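Endo-beta-N-acetylglucosaminidase F1 (PDB 6TCV) probably hydrolyses the chitobiose core of high-mannose N-glycans, cutting between the two N-acetylglucosamine units as a glycoside hydrolase of human gut Bacteroides. Local coordinates at residues K163-Q169 and V424-S428; L194-V198 and G399-G403. The protein carries 2 engineered substitutions. One frame throughout, in Å; residues are numbered along the deposited sequence.

Contact 1 (K163-Q169 and V424-S428); sequences KGEGVMQ and VLYGS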
ATOM      1  N   LYS A 163       2.430 -15.429  -0.046  1.00 16.61           N
ATOM      2  CA  LYS A 163       2.372 -16.575   0.848  1.00 15.64           C
ATOM      3  C   LYS A 163       1.025 -17.273   0.823  1.00 18.43           C
ATOM      4  O   LYS A 163       0.753 -18.121   1.679  1.00 20.35           O
ATOM      5  CB  LYS A 163       2.818 -16.150   2.271  1.00 16.02           C
ATOM      6  CG  LYS A 163       4.260 -15.681   2.307  1.00 15.24           C
ATOM      7  CD  LYS A 163       4.689 -15.069   3.599  1.00 15.29           C
ATOM      8  CE  LYS A 163       4.177 -13.647   3.823  1.00 14.49           C
ATOM      9  NZ  LYS A 163       4.699 -12.668   2.862  1.00 14.19           N
ATOM     10  N   GLY A 164       0.125 -16.931  -0.089  1.00 18.69           N
ATOM     11  CA  GLY A 164      -1.098 -17.714  -0.172  1.00 19.74           C
ATOM     12  C   GLY A 164      -2.309 -16.841   0.067  1.00 19.71           C
ATOM     13  O   GLY A 164      -2.215 -15.679   0.436  1.00 20.03           O
ATOM     14  N   GLU A 165      -3.440 -17.396  -0.246  1.00 23.39           N
ATOM     15  CA  GLU A 165      -4.735 -16.781  -0.036  1.00 22.26           C
ATOM     16  C   GLU A 165      -5.158 -16.798   1.445  1.00 21.36           C
ATOM     17  O   GLU A 165      -4.979 -17.810   2.133  1.00 24.83           O
ATOM     18  CB  GLU A 165      -5.817 -17.446  -0.890  1.00 23.67           C
ATOM     19  CG  GLU A 165      -5.663 -17.119  -2.386  1.00 35.37           C
ATOM     20  CD  GLU A 165      -5.674 -15.622  -2.640  1.00 41.05           C
ATOM     21  OE1 GLU A 165      -6.721 -14.998  -2.382  1.00 48.83           O
ATOM     22  OE2 GLU A 165      -4.637 -15.049  -3.049  1.00 31.77           O
ATOM     23  N   GLY A 166      -5.567 -15.665   1.956  1.00 23.88           N
ATOM     24  CA  GLY A 166      -6.124 -15.540   3.287  1.00 26.65           C
ATOM     25  C   GLY A 166      -5.135 -15.476   4.431  1.00 31.32           C
ATOM     26  O   GLY A 166      -5.525 -15.838   5.547  1.00 37.57           O
ATOM     27  N   VAL A 167      -3.837 -15.433   4.145  1.00 21.50           N
ATOM     28  CA  VAL A 167      -2.829 -15.297   5.185  1.00 19.35           C
ATOM     29  C   VAL A 167      -2.645 -13.852   5.637  1.00 18.35           C
ATOM     30  O   VAL A 167      -2.874 -12.886   4.909  1.00 18.79           O
ATOM     31  CB  VAL A 167      -1.523 -15.941   4.727  1.00 19.14           C
ATOM     32  CG1 VAL A 167      -1.777 -17.478   4.497  1.00 20.33           C
ATOM     33  CG2 VAL A 167      -0.954 -15.259   3.574  1.00 19.21           C
ATOM     34  N   MET A 168      -2.092 -13.675   6.818  1.00 16.06           N
ATOM     35  CA  MET A 168      -1.651 -12.367   7.267  1.00 15.94           C
ATOM     36  C   MET A 168      -0.444 -11.943   6.423  1.00 15.01           C
ATOM     37  O   MET A 168       0.314 -12.786   5.912  1.00 16.81           O
ATOM     38  CB  MET A 168      -1.230 -12.420   8.741  1.00 16.82           C
ATOM     39  CG  MET A 168      -2.421 -12.635   9.672  1.00 17.49           C
ATOM     40  SD  MET A 168      -2.075 -12.176  11.364  1.00 18.60           S
ATOM     41  CE  MET A 168      -2.061 -10.382  11.190  1.00 17.38           C
ATOM     42  N   GLN A 169      -0.265 -10.630   6.275  1.00 13.12           N
ATOM     43  CA  GLN A 169       0.803 -10.043   5.462  1.00 13.80           C
ATOM     44  C   GLN A 169       1.617  -9.084   6.314  1.00 12.66           C
ATOM     45  O   GLN A 169       1.127  -8.510   7.297  1.00 13.13           O
ATOM     46  CB  GLN A 169       0.237  -9.346   4.249  1.00 13.83           C
ATOM     47  CG  GLN A 169      -0.444 -10.346   3.306  1.00 14.81           C
ATOM     48  CD  GLN A 169      -1.073  -9.656   2.147  1.00 16.35           C
ATOM     49  OE1 GLN A 169      -2.240  -9.223   2.192  1.00 16.75           O
ATOM     50  NE2 GLN A 169      -0.318  -9.501   1.090  1.00 17.60           N
ATOM     51  N   VAL A 424       2.673 -20.593  12.596  1.00 19.75           N
ATOM     52  CA  VAL A 424       1.231 -20.455  12.739  1.00 18.87           C
ATOM     53  C   VAL A 424       0.642 -19.757  11.515  1.00 17.43           C
ATOM     54  O   VAL A 424      -0.405 -20.165  10.993  1.00 20.47           O
ATOM     55  CB  VAL A 424       0.882 -19.694  14.039  1.00 19.45           C
ATOM     56  CG1 VAL A 424      -0.629 -19.350  14.114  1.00 21.17           C
ATOM     57  CG2 VAL A 424       1.294 -20.525  15.258  1.00 23.06           C
ATOM     58  N   LEU A 425       1.296 -18.686  11.038  1.00 17.82           N
ATOM     59  CA  LEU A 425       0.731 -17.885   9.957  1.00 17.03           C
ATOM     60  C   LEU A 425       0.846 -18.568   8.604  1.00 17.39           C
ATOM     61  O   LEU A 425      -0.063 -18.447   7.772  1.00 18.52           O
ATOM     62  CB  LEU A 425       1.460 -16.534   9.860  1.00 18.53           C
ATOM     63  CG  LEU A 425       1.359 -15.618  11.055  1.00 15.68           C
ATOM     64  CD1 LEU A 425       2.168 -14.351  10.710  1.00 19.24           C
ATOM     65  CD2 LEU A 425      -0.038 -15.229  11.402  1.00 18.53           C
ATOM     66  N   TYR A 426       1.894 -19.348   8.370  1.00 17.09           N
ATOM     67  CA  TYR A 426       2.299 -19.815   7.045  1.00 17.19           C
ATOM     68  C   TYR A 426       2.716 -21.268   6.998  1.00 18.77           C
ATOM     69  O   TYR A 426       2.970 -21.767   5.898  1.00 21.48           O
ATOM     70  CB  TYR A 426       3.503 -18.996   6.559  1.00 17.13           C
ATOM     71  CG  TYR A 426       3.305 -17.494   6.657  1.00 15.50           C
ATOM     72  CD1 TYR A 426       2.238 -16.865   5.980  1.00 15.59           C
ATOM     73  CD2 TYR A 426       4.165 -16.668   7.369  1.00 14.99           C
ATOM     74  CE1 TYR A 426       2.049 -15.509   6.036  1.00 13.88           C
ATOM     75  CE2 TYR A 426       4.013 -15.317   7.396  1.00 14.99           C
ATOM     76  CZ  TYR A 426       2.947 -14.733   6.750  1.00 13.79           C
ATOM     77  OH  TYR A 426       2.783 -13.340   6.815  1.00 15.52           O
ATOM     78  N   GLY A 427       2.812 -21.960   8.130  1.00 18.49           N
ATOM     79  CA  GLY A 427       3.377 -23.283   8.148  1.00 20.47           C
ATOM     80  C   GLY A 427       4.887 -23.279   7.954  1.00 19.21           C
ATOM     81  O   GLY A 427       5.444 -24.332   7.615  1.00 21.35           O
ATOM     82  N   SER A 428       5.566 -22.142   8.158  1.00 17.55           N
ATOM     83  CA  SER A 428       7.022 -22.095   7.996  1.00 17.36           C
ATOM     84  C   SER A 428       7.551 -20.955   8.845  1.00 16.51           C
ATOM     85  O   SER A 428       7.138 -19.811   8.673  1.00 15.90           O
ATOM     86  CB  SER A 428       7.317 -21.887   6.500  1.00 18.48           C
ATOM     87  OG  SER A 428       8.718 -21.934   6.184  1.00 19.80           O
TER
HETATM   88  O   HOH W   1      -1.815 -16.198   8.293  1.00 18.33           O

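Contact 2 (L194-V198 and G399-G403); sequences LLWDV and GWFMG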
ATOM      1  N   LEU A 194       9.475 -14.532   1.046  1.00 12.20           N
ATOM      2  CA  LEU A 194       9.836 -13.280   1.734  1.00 12.64           C
ATOM      3  C   LEU A 194       8.727 -12.922   2.723  1.00 12.06           C
ATOM      4  O   LEU A 194       7.520 -12.999   2.418  1.00 13.07           O
ATOM      5  CB  LEU A 194       9.954 -12.123   0.740  1.00 12.95           C
ATOM      6  CG  LEU A 194      11.165 -12.244  -0.178  1.00 12.50           C
ATOM      7  CD1 LEU A 194      11.055 -11.232  -1.332  1.00 15.77           C
ATOM      8  CD2 LEU A 194      12.445 -12.044   0.558  1.00 16.28           C
ATOM      9  N   LEU A 195       9.123 -12.537   3.924  1.00 12.53           N
ATOM     10  CA  LEU A 195       8.175 -12.215   4.988  1.00 11.63           C
ATOM     11  C   LEU A 195       7.404 -10.940   4.716  1.00 11.94           C
ATOM     12  O   LEU A 195       6.195 -10.894   5.000  1.00 12.90           O
ATOM     13  CB  LEU A 195       8.934 -12.080   6.315  1.00 13.45           C
ATOM     14  CG  LEU A 195       8.113 -11.785   7.551  1.00 12.22           C
ATOM     15  CD1 LEU A 195       7.151 -12.902   7.831  1.00 15.36           C
ATOM     16  CD2 LEU A 195       9.024 -11.530   8.730  1.00 13.67           C
ATOM     17  N   TRP A 196       8.064  -9.879   4.253  1.00 11.42           N
ATOM     18  CA  TRP A 196       7.484  -8.528   4.264  1.00 12.41           C
ATOM     19  C   TRP A 196       6.890  -8.186   2.906  1.00 13.15           C
ATOM     20  O   TRP A 196       7.566  -7.773   1.969  1.00 13.94           O
ATOM     21  CB  TRP A 196       8.514  -7.487   4.676  1.00 12.45           C
ATOM     22  CG  TRP A 196       9.072  -7.721   6.031  1.00 11.93           C
ATOM     23  CD1 TRP A 196      10.311  -8.221   6.322  1.00 12.67           C
ATOM     24  CD2 TRP A 196       8.423  -7.507   7.302  1.00 12.21           C
ATOM     25  NE1 TRP A 196      10.467  -8.319   7.692  1.00 12.92           N
ATOM     26  CE2 TRP A 196       9.330  -7.880   8.312  1.00 12.90           C
ATOM     27  CE3 TRP A 196       7.178  -7.006   7.695  1.00 12.32           C
ATOM     28  CZ2 TRP A 196       9.031  -7.791   9.646  1.00 13.43           C
ATOM     29  CZ3 TRP A 196       6.902  -6.890   9.033  1.00 12.63           C
ATOM     30  CH2 TRP A 196       7.810  -7.285   9.985  1.00 12.99           C
ATOM     31  N   ASP A 197       5.567  -8.311   2.812  1.00 11.88           N
ATOM     32  CA  ASP A 197       4.818  -8.063   1.575  1.00 12.00           C
ATOM     33  C   ASP A 197       4.915  -6.608   1.135  1.00 11.94           C
ATOM     34  O   ASP A 197       4.886  -6.323  -0.062  1.00 12.43           O
ATOM     35  CB  ASP A 197       3.327  -8.382   1.806  1.00 12.36           C
ATOM     36  CG  ASP A 197       3.085  -9.816   2.198  1.00 12.32           C
ATOM     37  OD1 ASP A 197       3.447 -10.208   3.319  1.00 12.50           O
ATOM     38  OD2 ASP A 197       2.494 -10.555   1.355  1.00 14.24           O
ATOM     39  N   VAL A 198       4.941  -5.682   2.103  1.00 11.71           N
ATOM     40  CA  VAL A 198       4.932  -4.236   1.851  1.00 11.63           C
ATOM     41  C   VAL A 198       6.016  -3.579   2.683  1.00 10.84           C
ATOM     42  O   VAL A 198       6.147  -3.892   3.871  1.00 11.52           O
ATOM     43  CB  VAL A 198       3.555  -3.641   2.205  1.00 11.89           C
ATOM     44  CG1 VAL A 198       3.567  -2.133   2.051  1.00 13.59           C
ATOM     45  CG2 VAL A 198       2.455  -4.298   1.381  1.00 12.62           C
ATOM     46  N   GLY A 399      -5.454  -8.494   9.200  1.00 15.16           N
ATOM     47  CA  GLY A 399      -4.786  -8.773   7.944  1.00 14.46           C
ATOM     48  C   GLY A 399      -3.284  -8.562   7.942  1.00 14.58           C
ATOM     49  O   GLY A 399      -2.593  -9.101   7.058  1.00 14.33           O
ATOM     50  N   TRP A 400      -2.742  -7.784   8.884  1.00 13.37           N
ATOM     51  CA  TRP A 400      -1.364  -7.271   8.793  1.00 13.17           C
ATOM     52  C   TRP A 400      -0.652  -7.342  10.130  1.00 13.49           C
ATOM     53  O   TRP A 400      -1.272  -7.170  11.194  1.00 14.41           O
ATOM     54  CB  TRP A 400      -1.373  -5.786   8.274  1.00 13.96           C
ATOM     55  CG  TRP A 400      -1.946  -5.706   6.900  1.00 13.61           C
ATOM     56  CD1 TRP A 400      -3.247  -5.609   6.537  1.00 14.45           C
ATOM     57  CD2 TRP A 400      -1.209  -5.804   5.659  1.00 12.89           C
ATOM     58  NE1 TRP A 400      -3.382  -5.681   5.161  1.00 13.38           N
ATOM     59  CE2 TRP A 400      -2.131  -5.794   4.617  1.00 12.98           C
ATOM     60  CE3 TRP A 400       0.156  -5.891   5.356  1.00 13.74           C
ATOM     61  CZ2 TRP A 400      -1.757  -5.896   3.286  1.00 13.05           C
ATOM     62  CZ3 TRP A 400       0.516  -5.973   4.029  1.00 12.46           C
ATOM     63  CH2 TRP A 400      -0.410  -5.970   3.036  1.00 13.89           C
ATOM     64  N   PHE A 401       0.658  -7.493  10.056  1.00 12.96           N
ATOM     65  CA  PHE A 401       1.552  -7.194  11.158  1.00 12.71           C
ATOM     66  C   PHE A 401       2.554  -6.150  10.684  1.00 12.88           C
ATOM     67  O   PHE A 401       3.042  -6.235   9.551  1.00 13.35           O
ATOM     68  CB  PHE A 401       2.276  -8.469  11.713  1.00 14.26           C
ATOM     69  CG  PHE A 401       2.952  -9.298  10.669  1.00 13.01           C
ATOM     70  CD1 PHE A 401       2.265 -10.280   9.981  1.00 15.57           C
ATOM     71  CD2 PHE A 401       4.299  -9.122  10.383  1.00 13.81           C
ATOM     72  CE1 PHE A 401       2.890 -11.018   8.999  1.00 13.50           C
ATOM     73  CE2 PHE A 401       4.931  -9.890   9.421  1.00 14.10           C
ATOM     74  CZ  PHE A 401       4.231 -10.828   8.721  1.00 14.14           C
ATOM     75  N   MET A 402       2.848  -5.175  11.536  1.00 13.03           N
ATOM     76  CA  MET A 402       3.706  -4.039  11.171  1.00 12.88           C
ATOM     77  C   MET A 402       4.980  -4.093  11.992  1.00 12.32           C
ATOM     78  O   MET A 402       4.958  -4.458  13.178  1.00 13.19           O
ATOM     79  CB  MET A 402       2.962  -2.738  11.314  1.00 13.56           C
ATOM     80  CG  MET A 402       3.752  -1.483  10.945  1.00 13.85           C
ATOM     81  SD  MET A 402       4.765  -0.778  12.287  1.00 13.88           S
ATOM     82  CE  MET A 402       3.657   0.571  12.783  1.00 15.20           C
ATOM     83  N   GLY A 403       6.077  -3.716  11.339  1.00 12.83           N
ATOM     84  CA  GLY A 403       7.364  -3.533  11.985  1.00 13.00           C
ATOM     85  C   GLY A 403       7.987  -2.230  11.528  1.00 13.10           C
ATOM     86  O   GLY A 403       7.684  -1.714  10.449  1.00 13.25           O
TER

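Contact 1 (K163-Q169 and V424-S428)
Lys163 lies across the ring of Tyr426, and the evidence is a CH-pi contact: Lys163 CD sits 3.6 Å from the centroid of the Tyr426 ring and only 13° off its normal. The lysine chain is extended at its second torsion; the bend at chi3 then brings CE over the hydroxyl end of the ring, 3.3 Å from Tyr426 OH, and a second bend at chi4 turns NZ to its partners beyond the ring, Ala161 O, Leu194 O and the carboxylate of Asp197. The opposite face is covered by Leu425 CB, 3.6 Å above the plane, so the ring lies between the two.

Apolar contacts add to this. Val167 comes to the ring edge at about a right angle, with its CB 3.8 Å from Tyr426 CE1. Met168 SD lies 3.7 Å from Leu425 CD2, away from the tyrosine ring, and both side chains also touch helix 387-396.

The polar links bind side chain to backbone and backbone to backbone. Tyr426 OH donates to Met168 O at 2.7 Å; the C=O...donor angle is 124°, and the hydroxyl stands 53° out of the carbonyl plane. This bond fixes the outer end of the ring. A water accepts from Met168 N and donates to Leu425 O, each at 2.9 Å, bridging two backbones that do not bond directly.

The arrangement belongs to the closure of a (beta/alpha)8 barrel of glycoside hydrolase family 18 type: the loop entering the first barrel strand, 169-175, is pinned by helix 421-426, which follows the last, 400-404.

Contact 2 (L194-V198 and G399-G403)
Phe401 packs against two side chains of the 194-198 loop, entirely through apolar contacts. Its CE2 lies 3.6 Å from Trp196 CZ3, and the planes meet obliquely at 58° with the centroid of the Phe401 ring 5.3 Å from that of the Trp196 six-membered ring. From the neighbouring position, Leu195 CD1 reaches Phe401 CZ at 3.7 Å. Phe401 CG sits between its backbone N and carbonyl carbon (chi1 51°), a torsion that swings the ring off the strand toward this pair. With an alanine in place of Phe401, Trp196 CZ3 and Leu195 CD1 would probably lose their shared partner, leaving a gap between the loop and strand 400-404.

A second apolar pair is Val198 and Trp400, crossing at about a right angle, with Val198 CG2 3.7 Å from both CZ3 and CH2 of Trp400. Gly403 leaves room for the Trp196 ring: a CB there would come 3.1 Å from Trp196 CH2.

Residues 195-198 and 400-403 run 95° apart; strand 169-175 lies between strands 198-209, which Val198 begins, and 400-404, pairing in parallel with both. Trp196 rests on Leu172 of that middle strand, Trp400 touches Ile350 of strand 350-353, and helix 421-426 packs on Phe401 and Leu195.

How the contacts relate
Both contacts tie together the same seam of the barrel, with centres 10 Å apart, and contact 2 is nested along the chain within the loop closed by contact 1. Their burial differs: all seven touching residues of contact 2 are buried, against two of six in contact 1, which lies farther from the chain's centre. The chemistry follows, since the inner contact is apolar across its segments whereas the outer adds a hydroxyl bond and a bridging water. They also touch each other. A salt bridge of 2.8 Å joins Lys163 NZ to Asp197 OD1, and Tyr426 OH packs 3.2 Å from Phe401 CE1, so Lys163 links the loops and Tyr426 rests on the strand.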